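Local coordinates for stage III sporulation protein AB (Bacillus subtilis, PDB 6BS9), which is essential for sporulation and is probably part of a secretion system assembled during spore formation, this chain being one piece of the longer protein, at residues Q44-Q56 with A67-L79. Residues are numbered along the deposited sequence; the frame is centred on the assembly and turned at random.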
loop_
_atom_site.group_PDB
_atom_site.type_symbol
_atom_site.label_atom_id
_atom_site.label_comp_id
_atom_site.label_asym_id
_atom_site.label_seq_id
_atom_site.Cartn_x
_atom_site.Cartn_y
_atom_site.Cartn_z
ATOM N N GLN A 44 9.609 9.742 -1.946
ATOM C CA GLN A 44 8.496 10.433 -1.312
ATOM C C GLN A 44 7.530 10.868 -2.376
ATOM O O GLN A 44 7.952 11.091 -3.473
ATOM C CB GLN A 44 8.978 11.667 -0.595
ATOM C CG GLN A 44 9.984 11.352 0.493
ATOM C CD GLN A 44 9.324 10.967 1.741
ATOM O OE1 GLN A 44 8.171 10.416 1.796
ATOM N NE2 GLN A 44 9.999 11.351 2.819
ATOM N N PRO A 45 6.256 10.964 -2.066
ATOM C CA PRO A 45 5.677 10.818 -0.694
ATOM C C PRO A 45 5.225 9.388 -0.304
ATOM O O PRO A 45 4.966 9.154 0.883
ATOM C CB PRO A 45 4.455 11.765 -0.724
ATOM C CG PRO A 45 4.061 11.747 -2.176
ATOM C CD PRO A 45 5.355 11.668 -2.980
ATOM N N VAL A 46 5.216 8.432 -1.243
ATOM C CA VAL A 46 4.758 7.074 -0.919
ATOM C C VAL A 46 5.609 6.404 0.140
ATOM O O VAL A 46 5.096 5.725 1.014
ATOM C CB VAL A 46 4.700 6.204 -2.178
ATOM C CG1 VAL A 46 4.421 4.765 -1.872
ATOM C CG2 VAL A 46 3.584 6.715 -3.109
ATOM N N SER A 47 6.908 6.640 0.102
ATOM C CA SER A 47 7.821 6.180 1.166
ATOM C C SER A 47 7.327 6.388 2.593
ATOM O O SER A 47 7.389 5.471 3.417
ATOM C CB SER A 47 9.160 6.910 1.053
ATOM O OG SER A 47 10.049 6.457 2.021
ATOM N N THR A 48 6.728 7.540 2.850
ATOM C CA THR A 48 6.219 7.871 4.186
ATOM C C THR A 48 5.054 7.002 4.678
ATOM O O THR A 48 4.921 6.700 5.872
ATOM C CB THR A 48 5.825 9.352 4.253
ATOM O OG1 THR A 48 6.982 10.120 3.910
ATOM C CG2 THR A 48 5.459 9.722 5.695
ATOM N N LEU A 49 4.266 6.472 3.751
ATOM C CA LEU A 49 3.267 5.492 4.144
ATOM C C LEU A 49 3.952 4.310 4.849
ATOM O O LEU A 49 3.438 3.814 5.839
ATOM C CB LEU A 49 2.453 5.036 2.924
ATOM C CG LEU A 49 1.445 3.885 3.116
ATOM C CD1 LEU A 49 0.387 4.150 4.160
ATOM C CD2 LEU A 49 0.749 3.634 1.798
ATOM N N PHE A 50 5.090 3.859 4.301
ATOM C CA PHE A 50 5.745 2.652 4.750
ATOM C C PHE A 50 6.596 2.874 5.983
ATOM O O PHE A 50 6.626 1.989 6.857
ATOM C CB PHE A 50 6.517 1.944 3.597
ATOM C CG PHE A 50 5.580 1.410 2.571
ATOM C CD1 PHE A 50 4.903 0.225 2.799
ATOM C CD2 PHE A 50 5.167 2.247 1.523
ATOM C CE1 PHE A 50 3.919 -0.180 1.963
ATOM C CE2 PHE A 50 4.213 1.815 0.636
ATOM C CZ PHE A 50 3.575 0.597 0.859
ATOM N N SER A 51 7.201 4.041 6.100
ATOM C CA SER A 51 7.905 4.373 7.361
ATOM C C SER A 51 6.932 4.638 8.511
ATOM O O SER A 51 7.170 4.170 9.616
ATOM C CB SER A 51 8.932 5.565 7.204
ATOM O OG SER A 51 8.335 6.683 6.677
ATOM N N ALA A 52 5.839 5.337 8.237
ATOM C CA ALA A 52 4.776 5.468 9.251
ATOM C C ALA A 52 4.194 4.136 9.715
ATOM O O ALA A 52 3.971 3.967 10.901
ATOM C CB ALA A 52 3.674 6.325 8.726
ATOM N N PHE A 53 3.975 3.206 8.783
ATOM C CA PHE A 53 3.454 1.891 9.103
ATOM C C PHE A 53 4.442 1.144 10.000
ATOM O O PHE A 53 4.047 0.588 11.027
ATOM C CB PHE A 53 3.232 1.111 7.805
ATOM C CG PHE A 53 2.634 -0.267 7.978
ATOM C CD1 PHE A 53 1.595 -0.505 8.841
ATOM C CD2 PHE A 53 3.074 -1.322 7.221
ATOM C CE1 PHE A 53 0.990 -1.774 8.948
ATOM C CE2 PHE A 53 2.467 -2.612 7.300
ATOM C CZ PHE A 53 1.427 -2.842 8.183
ATOM N N SER A 54 5.716 1.213 9.641
ATOM C CA SER A 54 6.797 0.607 10.436
ATOM C C SER A 54 6.862 1.149 11.845
ATOM O O SER A 54 6.862 0.420 12.805
ATOM C CB SER A 54 8.142 0.851 9.741
ATOM O OG SER A 54 9.196 0.333 10.500
ATOM N N ASP A 55 6.843 2.468 11.987
ATOM C CA ASP A 55 6.764 3.057 13.317
ATOM C C ASP A 55 5.555 2.536 14.118
ATOM O O ASP A 55 5.655 2.281 15.282
ATOM C CB ASP A 55 6.648 4.595 13.210
ATOM C CG ASP A 55 7.889 5.233 12.678
ATOM O OD1 ASP A 55 8.974 4.575 12.691
ATOM O OD2 ASP A 55 7.792 6.406 12.220
ATOM N N GLN A 56 4.387 2.486 13.501
ATOM C CA GLN A 56 3.148 2.209 14.243
ATOM C C GLN A 56 3.204 0.805 14.722
ATOM O O GLN A 56 2.829 0.539 15.823
ATOM C CB GLN A 56 1.882 2.419 13.376
ATOM C CG GLN A 56 1.231 3.797 13.371
ATOM C CD GLN A 56 1.196 4.420 14.739
ATOM O OE1 GLN A 56 2.011 5.283 15.048
ATOM N NE2 GLN A 56 0.274 3.974 15.568
ATOM N N ALA A 67 -2.643 -0.379 12.514
ATOM C CA ALA A 67 -1.438 0.398 12.166
ATOM C C ALA A 67 -1.442 0.872 10.734
ATOM O O ALA A 67 -1.071 2.035 10.452
ATOM C CB ALA A 67 -0.175 -0.405 12.408
ATOM N N TRP A 68 -1.916 0.014 9.845
ATOM C CA TRP A 68 -2.063 0.402 8.460
ATOM C C TRP A 68 -3.089 1.541 8.221
ATOM O O TRP A 68 -2.780 2.543 7.540
ATOM C CB TRP A 68 -2.443 -0.784 7.613
ATOM C CG TRP A 68 -2.533 -0.422 6.235
ATOM C CD1 TRP A 68 -3.668 -0.085 5.527
ATOM C CD2 TRP A 68 -1.447 -0.258 5.321
ATOM N NE1 TRP A 68 -3.351 0.177 4.193
ATOM C CE2 TRP A 68 -1.999 0.105 4.056
ATOM C CE3 TRP A 68 -0.046 -0.398 5.422
ATOM C CZ2 TRP A 68 -1.192 0.363 2.958
ATOM C CZ3 TRP A 68 0.748 -0.176 4.301
ATOM C CH2 TRP A 68 0.185 0.172 3.110
ATOM N N GLU A 69 -4.268 1.387 8.795
ATOM C CA GLU A 69 -5.332 2.390 8.666
ATOM C C GLU A 69 -4.874 3.744 9.158
ATOM O O GLU A 69 -5.072 4.748 8.478
ATOM C CB GLU A 69 -6.615 2.017 9.421
ATOM C CG GLU A 69 -7.743 1.670 8.488
ATOM C CD GLU A 69 -7.884 0.198 8.198
ATOM O OE1 GLU A 69 -8.367 -0.477 9.137
ATOM O OE2 GLU A 69 -7.588 -0.218 7.034
ATOM N N GLN A 70 -4.241 3.759 10.321
ATOM C CA GLN A 70 -3.720 4.991 10.912
ATOM C C GLN A 70 -2.655 5.630 10.010
ATOM O O GLN A 70 -2.676 6.809 9.777
ATOM C CB GLN A 70 -3.173 4.697 12.314
ATOM C CG GLN A 70 -3.559 5.707 13.383
ATOM C CD GLN A 70 -3.123 5.302 14.800
ATOM O OE1 GLN A 70 -2.368 6.039 15.468
ATOM N NE2 GLN A 70 -3.595 4.124 15.277
ATOM N N SER A 71 -1.746 4.830 9.462
ATOM C CA SER A 71 -0.707 5.373 8.621
ATOM C C SER A 71 -1.256 5.904 7.334
ATOM O O SER A 71 -0.878 6.964 6.845
ATOM C CB SER A 71 0.362 4.312 8.332
ATOM O OG SER A 71 0.773 3.653 9.511
ATOM N N LEU A 72 -2.200 5.183 6.814
ATOM C CA LEU A 72 -2.871 5.630 5.619
ATOM C C LEU A 72 -3.544 7.026 5.742
ATOM O O LEU A 72 -3.421 7.874 4.836
ATOM C CB LEU A 72 -3.870 4.543 5.193
ATOM C CG LEU A 72 -4.670 4.769 3.924
ATOM C CD1 LEU A 72 -3.730 4.854 2.719
ATOM C CD2 LEU A 72 -5.690 3.632 3.781
ATOM N N LYS A 73 -4.296 7.232 6.812
ATOM C CA LYS A 73 -4.995 8.519 7.059
ATOM C C LYS A 73 -4.017 9.645 7.269
ATOM O O LYS A 73 -4.197 10.773 6.803
ATOM C CB LYS A 73 -5.944 8.416 8.265
ATOM C CG LYS A 73 -7.160 7.494 8.017
ATOM C CD LYS A 73 -8.319 7.699 9.001
ATOM C CE LYS A 73 -8.523 6.639 10.099
ATOM N NZ LYS A 73 -9.744 5.783 9.945
ATOM N N LYS A 74 -2.970 9.326 7.998
ATOM C CA LYS A 74 -1.940 10.290 8.299
ATOM C C LYS A 74 -1.293 10.785 7.007
ATOM O O LYS A 74 -1.007 11.969 6.887
ATOM C CB LYS A 74 -0.950 9.613 9.270
ATOM C CG LYS A 74 0.107 10.451 9.966
ATOM C CD LYS A 74 1.207 9.510 10.548
ATOM C CE LYS A 74 2.531 10.256 10.914
ATOM N NZ LYS A 74 2.412 11.561 11.654
ATOM N N VAL A 75 -1.028 9.916 6.029
ATOM C CA VAL A 75 -0.263 10.357 4.853
ATOM C C VAL A 75 -1.145 10.737 3.696
ATOM O O VAL A 75 -0.669 11.350 2.732
ATOM C CB VAL A 75 0.809 9.324 4.381
ATOM C CG1 VAL A 75 1.727 8.892 5.534
ATOM C CG2 VAL A 75 0.161 8.116 3.713
ATOM N N TRP A 76 -2.410 10.365 3.776
ATOM C CA TRP A 76 -3.279 10.447 2.638
ATOM C C TRP A 76 -3.211 11.720 1.823
ATOM O O TRP A 76 -3.102 11.673 0.583
ATOM C CB TRP A 76 -4.734 10.235 3.065
ATOM C CG TRP A 76 -5.589 10.225 1.853
ATOM C CD1 TRP A 76 -6.517 11.168 1.482
ATOM C CD2 TRP A 76 -5.481 9.298 0.756
ATOM N NE1 TRP A 76 -7.004 10.858 0.224
ATOM C CE2 TRP A 76 -6.398 9.709 -0.229
ATOM C CE3 TRP A 76 -4.733 8.112 0.546
ATOM C CZ2 TRP A 76 -6.594 8.991 -1.410
ATOM C CZ3 TRP A 76 -4.920 7.403 -0.608
ATOM C CH2 TRP A 76 -5.853 7.848 -1.583
ATOM N N ASP A 77 -3.265 12.865 2.478
ATOM C CA ASP A 77 -3.290 14.145 1.765
ATOM C C ASP A 77 -1.985 14.474 1.058
ATOM O O ASP A 77 -1.959 15.329 0.211
ATOM C CB ASP A 77 -3.661 15.292 2.726
ATOM C CG ASP A 77 -5.134 15.248 3.146
ATOM O OD1 ASP A 77 -6.007 14.712 2.412
ATOM O OD2 ASP A 77 -5.439 15.777 4.232
ATOM N N THR A 78 -0.879 13.800 1.393
ATOM C CA THR A 78 0.357 14.032 0.657
ATOM C C THR A 78 0.402 13.317 -0.706
ATOM O O THR A 78 1.279 13.583 -1.553
ATOM C CB THR A 78 1.573 13.660 1.529
ATOM O OG1 THR A 78 1.517 12.281 1.890
ATOM C CG2 THR A 78 1.577 14.494 2.835
ATOM N N LEU A 79 -0.488 12.357 -0.891
ATOM C CA LEU A 79 -0.438 11.512 -2.067
ATOM C C LEU A 79 -1.258 12.173 -3.143
ATOM O O LEU A 79 -1.970 13.139 -2.872
ATOM C CB LEU A 79 -0.960 10.117 -1.729
ATOM C CG LEU A 79 -0.309 9.429 -0.525
ATOM C CD1 LEU A 79 -0.861 8.028 -0.409
ATOM C CD2 LEU A 79 1.234 9.371 -0.596
#
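Leu49 and Trp68, which bury more surface here than any other residues, meet at about a right angle: Leu49 CD2 lies 3.7 Å from CH2 of the indole, and the other Leu49 methyl, CD1, lies over one face of the indole, displaced toward its rim. With CG anti to the backbone N (chi1 174°), the Leu49 side chain reaches across as a knob into the hole formed by Trp68, Ser71, Leu72 and Val75, its CB lying 3.9 Å from Val75 CG2. The outer edge of the same indole serves two phenyl rings. Trp68 CE3 points at the centre of one Phe53 face in an edge-to-face pair, centroids 5.0 Å apart and planes at 90°, whereas the Phe50 ring meets Trp68 obliquely. Replacing Phe53 by alanine is likely to leave the indole edge without the face it points at and to open a gap beside Ala67. In the opposite direction, Ser71 is a knob among Leu49, Ala52, Phe53 and Gln56; its OG is 3.2 Å from Phe53 CA, yet bonds back to its own helix, at Ala67 O (2.6 Å), an arrangement that gives the buried hydroxyl a partner for its proton without a bond across the interface. Further along, Pro45, which follows a cis peptide bond, packs its CB against Leu79 CD2 at 4.0 Å. Trp68 NE1 donates to Leu89 O, and Phe92 adds another edge-to-face partner, tying the cluster to helix 83-95. No hydrogen bond links the two segments: this is knobs-into-holes packing of a helical hairpin, the axes of segments 46-56 and 67-75 at 140°, so roughly antiparallel, within the all-helical SpoIIIAB fold, with an aromatic cluster in the core.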